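Local coordinates for periplasmic binding protein/LacI transcriptional regulator (Mycobacterium smegmatis, PDB 6HYH) that binds furanose sugars such as beta-D-fucofuranose and probably delivers L-arabinofuranose to a mycobacterial ABC transporter, at residues A121-E126 and I160-G165. Residues are numbered along the deposited sequence; the frame is centred on the assembly and turned at random.
With ZN (zinc ion), chain N; ZN (zinc ion), chain F; GYE (beta-D-fucofuranose), chain K.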
ATOM      1  N   ALA A 121      -0.092 -14.036   0.032  1.00 39.09           N
ATOM      2  CA  ALA A 121       1.338 -14.300   0.033  1.00 38.05           C
ATOM      3  C   ALA A 121       2.086 -13.049  -0.411  1.00 41.91           C
ATOM      4  O   ALA A 121       1.491 -12.092  -0.918  1.00 42.11           O
ATOM      5  CB  ALA A 121       1.653 -15.474  -0.897  1.00 39.24           C
ATOM      6  N   ASP A 122       3.411 -13.057  -0.232  1.00 42.07           N
ATOM      7  CA  ASP A 122       4.244 -11.939  -0.685  1.00 40.24           C
ATOM      8  C   ASP A 122       4.840 -12.300  -2.036  1.00 43.00           C
ATOM      9  O   ASP A 122       5.954 -12.822  -2.122  1.00 46.37           O
ATOM     10  CB  ASP A 122       5.335 -11.610   0.327  1.00 46.48           C
ATOM     11  CG  ASP A 122       6.216 -10.446  -0.126  1.00 52.13           C
ATOM     12  OD1 ASP A 122       6.086 -10.039  -1.318  1.00 52.85           O
ATOM     13  OD2 ASP A 122       7.004  -9.925   0.716  1.00 55.52           O
ATOM     14  N   PHE A 123       4.122 -11.922  -3.105  1.00 38.10           N
ATOM     15  CA  PHE A 123       4.487 -12.320  -4.468  1.00 33.97           C
ATOM     16  C   PHE A 123       5.834 -11.756  -4.909  1.00 37.03           C
ATOM     17  O   PHE A 123       6.584 -12.421  -5.650  1.00 38.65           O
ATOM     18  CB  PHE A 123       3.412 -11.848  -5.419  1.00 34.60           C
ATOM     19  CG  PHE A 123       2.071 -12.362  -5.081  1.00 35.52           C
ATOM     20  CD1 PHE A 123       1.886 -13.720  -4.889  1.00 34.91           C
ATOM     21  CD2 PHE A 123       0.992 -11.506  -4.985  1.00 37.54           C
ATOM     22  CE1 PHE A 123       0.648 -14.226  -4.587  1.00 33.69           C
ATOM     23  CE2 PHE A 123      -0.253 -11.987  -4.691  1.00 36.59           C
ATOM     24  CZ  PHE A 123      -0.432 -13.365  -4.491  1.00 36.05           C
ATOM     25  N   ILE A 124       6.135 -10.508  -4.531  1.00 35.20           N
ATOM     26  CA  ILE A 124       7.425  -9.941  -4.920  1.00 37.03           C
ATOM     27  C   ILE A 124       8.545 -10.847  -4.444  1.00 35.35           C
ATOM     28  O   ILE A 124       9.467 -11.168  -5.201  1.00 35.91           O
ATOM     29  CB  ILE A 124       7.608  -8.519  -4.364  1.00 38.46           C
ATOM     30  CG1 ILE A 124       6.552  -7.571  -4.905  1.00 36.05           C
ATOM     31  CG2 ILE A 124       9.015  -8.034  -4.668  1.00 38.39           C
ATOM     32  CD1 ILE A 124       6.555  -6.268  -4.145  1.00 42.78           C
ATOM     33  N   GLU A 125       8.464 -11.291  -3.185  1.00 48.29           N
ATOM     34  CA  GLU A 125       9.552 -12.061  -2.600  1.00 48.78           C
ATOM     35  C   GLU A 125       9.637 -13.448  -3.206  1.00 48.20           C
ATOM     36  O   GLU A 125      10.740 -14.005  -3.308  1.00 49.57           O
ATOM     37  CB  GLU A 125       9.368 -12.164  -1.089  1.00 46.01           C
ATOM     38  CG  GLU A 125      10.298 -13.160  -0.405  1.00 46.85           C
ATOM     39  CD  GLU A 125      11.717 -12.664  -0.252  1.00 52.74           C
ATOM     40  OE1 GLU A 125      12.025 -11.613  -0.842  1.00 59.57           O
ATOM     41  OE2 GLU A 125      12.493 -13.302   0.502  1.00 54.18           O
ATOM     42  N   GLU A 126       8.503 -14.009  -3.645  1.00 45.67           N
ATOM     43  CA  GLU A 126       8.548 -15.272  -4.378  1.00 43.53           C
ATOM     44  C   GLU A 126       9.360 -15.104  -5.656  1.00 47.35           C
ATOM     45  O   GLU A 126      10.274 -15.902  -5.948  1.00 49.28           O
ATOM     46  CB  GLU A 126       7.130 -15.766  -4.690  1.00 40.98           C
ATOM     47  CG  GLU A 126       6.249 -16.090  -3.477  1.00 39.57           C
ATOM     48  CD  GLU A 126       4.763 -16.332  -3.877  1.00 41.73           C
ATOM     49  OE1 GLU A 126       4.442 -16.170  -5.087  1.00 40.16           O
ATOM     50  OE2 GLU A 126       3.922 -16.677  -2.994  1.00 42.05           O
ATOM     51  N   ILE A 160       2.511  -9.271 -11.880  1.00 37.88           N
ATOM     52  CA  ILE A 160       3.269  -8.018 -11.849  1.00 39.82           C
ATOM     53  C   ILE A 160       4.349  -8.074 -10.772  1.00 41.75           C
ATOM     54  O   ILE A 160       5.524  -7.730 -11.008  1.00 43.10           O
ATOM     55  CB  ILE A 160       2.304  -6.835 -11.639  1.00 39.14           C
ATOM     56  CG1 ILE A 160       1.389  -6.673 -12.857  1.00 37.24           C
ATOM     57  CG2 ILE A 160       3.059  -5.567 -11.346  1.00 43.23           C
ATOM     58  CD1 ILE A 160       0.112  -5.944 -12.581  1.00 40.50           C
ATOM     59  N   ASP A 161       3.966  -8.522  -9.571  1.00 47.97           N
ATOM     60  CA  ASP A 161       4.919  -8.596  -8.470  1.00 46.29           C
ATOM     61  C   ASP A 161       6.002  -9.631  -8.735  1.00 47.91           C
ATOM     62  O   ASP A 161       7.178  -9.389  -8.452  1.00 50.07           O
ATOM     63  CB  ASP A 161       4.185  -8.928  -7.174  1.00 50.38           C
ATOM     64  CG  ASP A 161       3.517  -7.715  -6.575  1.00 53.26           C
ATOM     65  OD1 ASP A 161       4.155  -6.643  -6.611  1.00 57.18           O
ATOM     66  OD2 ASP A 161       2.361  -7.813  -6.089  1.00 55.70           O
ATOM     67  N   ARG A 162       5.629 -10.800  -9.255  1.00 40.65           N
ATOM     68  CA  ARG A 162       6.626 -11.838  -9.456  1.00 38.87           C
ATOM     69  C   ARG A 162       7.631 -11.419 -10.513  1.00 40.75           C
ATOM     70  O   ARG A 162       8.842 -11.610 -10.322  1.00 39.95           O
ATOM     71  CB  ARG A 162       5.935 -13.148  -9.831  1.00 35.74           C
ATOM     72  CG  ARG A 162       5.180 -13.771  -8.681  1.00 34.55           C
ATOM     73  CD  ARG A 162       4.638 -15.162  -9.016  1.00 32.56           C
ATOM     74  NE  ARG A 162       3.805 -15.675  -7.927  1.00 29.59           N
ATOM     75  CZ  ARG A 162       2.774 -16.501  -8.105  1.00 29.40           C
ATOM     76  NH1 ARG A 162       2.433 -16.912  -9.329  1.00 28.86           N
ATOM     77  NH2 ARG A 162       2.065 -16.911  -7.065  1.00 33.33           N
ATOM     78  N   LYS A 163       7.148 -10.859 -11.639  1.00 47.89           N
ATOM     79  CA  LYS A 163       8.029 -10.171 -12.588  1.00 50.71           C
ATOM     80  C   LYS A 163       9.031  -9.253 -11.885  1.00 52.00           C
ATOM     81  O   LYS A 163      10.246  -9.371 -12.107  1.00 50.54           O
ATOM     82  CB  LYS A 163       7.218  -9.402 -13.625  1.00 51.00           C
ATOM     83  CG  LYS A 163       8.022  -9.050 -14.882  1.00 56.37           C
ATOM     84  CD  LYS A 163       7.142  -8.382 -15.926  1.00 57.69           C
ATOM     85  CE  LYS A 163       7.947  -7.850 -17.099  1.00 60.60           C
ATOM     86  NZ  LYS A 163       6.998  -7.399 -18.157  1.00 60.44           N
ATOM     87  N   THR A 164       8.540  -8.291 -11.074  1.00 54.69           N
ATOM     88  CA  THR A 164       9.448  -7.339 -10.416  1.00 53.52           C
ATOM     89  C   THR A 164      10.494  -8.061  -9.575  1.00 55.84           C
ATOM     90  O   THR A 164      11.694  -7.777  -9.661  1.00 59.52           O
ATOM     91  CB  THR A 164       8.665  -6.374  -9.523  1.00 54.20           C
ATOM     92  OG1 THR A 164       7.671  -5.699 -10.303  1.00 58.20           O
ATOM     93  CG2 THR A 164       9.605  -5.341  -8.871  1.00 54.06           C
ATOM     94  N   GLY A 165      10.046  -8.975  -8.725  1.00 48.77           N
ATOM     95  CA  GLY A 165      10.965  -9.634  -7.820  1.00 48.06           C
ATOM     96  C   GLY A 165      11.997 -10.463  -8.553  1.00 51.62           C
ATOM     97  O   GLY A 165      13.183 -10.429  -8.213  1.00 53.47           O
TER
HETATM   98 ZN    ZN N 403      14.486 -13.027   0.107  1.00 49.83          ZN
HETATM   99 ZN    ZN F 404       1.344  -6.525  -4.417  1.00114.44          ZN
HETATM  100  O3  GYE K 409       0.207 -18.359  -8.449  1.00 31.06           O
HETATM  101  C2  GYE K 409      -1.642 -19.095  -9.917  1.00 31.97           C
HETATM  102  C1  GYE K 409      -3.126 -18.730  -9.928  1.00 32.51           C
HETATM  103  O5  GYE K 409      -3.027 -15.461  -7.424  1.00 32.35           O
HETATM  104  C6  GYE K 409      -0.976 -16.347  -6.386  1.00 31.20           C
HETATM  105  O4  GYE K 409      -3.215 -17.529  -9.150  1.00 32.49           O
HETATM  106  C5  GYE K 409      -2.248 -16.638  -7.160  1.00 31.64           C
HETATM  107  C4  GYE K 409      -1.960 -17.241  -8.518  1.00 31.84           C
HETATM  108  C3  GYE K 409      -1.200 -18.560  -8.553  1.00 31.37           C
HETATM  109  O1  GYE K 409      -3.659 -18.509 -11.204  1.00 33.35           O
HETATM  110  O2  GYE K 409      -1.377 -20.490  -9.980  1.00 31.72           O
HETATM  111  O   HOH W   1      15.617 -13.892  -1.570  1.00 70.87           O
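Arg-162 reaches Glu-126 and the bound beta-D-fucofuranose with one guanidinium. Its NE donates to Glu-126 OE1 at 3.0 Å, nearly along the C-O axis of the acceptor, as the core of a salt bridge that a weak bond from NH2 supplements. Carboxylate and guanidinium planes lie 30° apart. The sugar hydroxyl O3 sits at the guanidinium edge, in plane, and accepts from NH1 (2.8 Å) and NH2 (2.7 Å), a fork that should restrict rotation of the group. An extended chain from CG to NE carries it there. The Phe-123 ring meets the guanidinium obliquely, the planes 83° apart, its CD1 3.9 Å from Arg-162 NH2 and its CE1 3.2 Å from sugar C6. In this periplasmic binding protein, of two lobes around a ligand cleft, the N-terminal turn of helix 123-137 thus packs on helix 157-170 at the sugar pocket, which Asp-240 and Arg-105 help complete. Away from the sugar, Asp-161 CB meets Phe-123 CB, and Ile-124 CG1 lies against Asp-161 OD1, while OD2 binds a zinc ion at 2.3 Å. Gly-165 brings its CA to 3.4 Å from Ile-124 O, a CA-H...O contact. Asp-122 N-caps helix 123-137, its OD1 accepting from Glu-125 N.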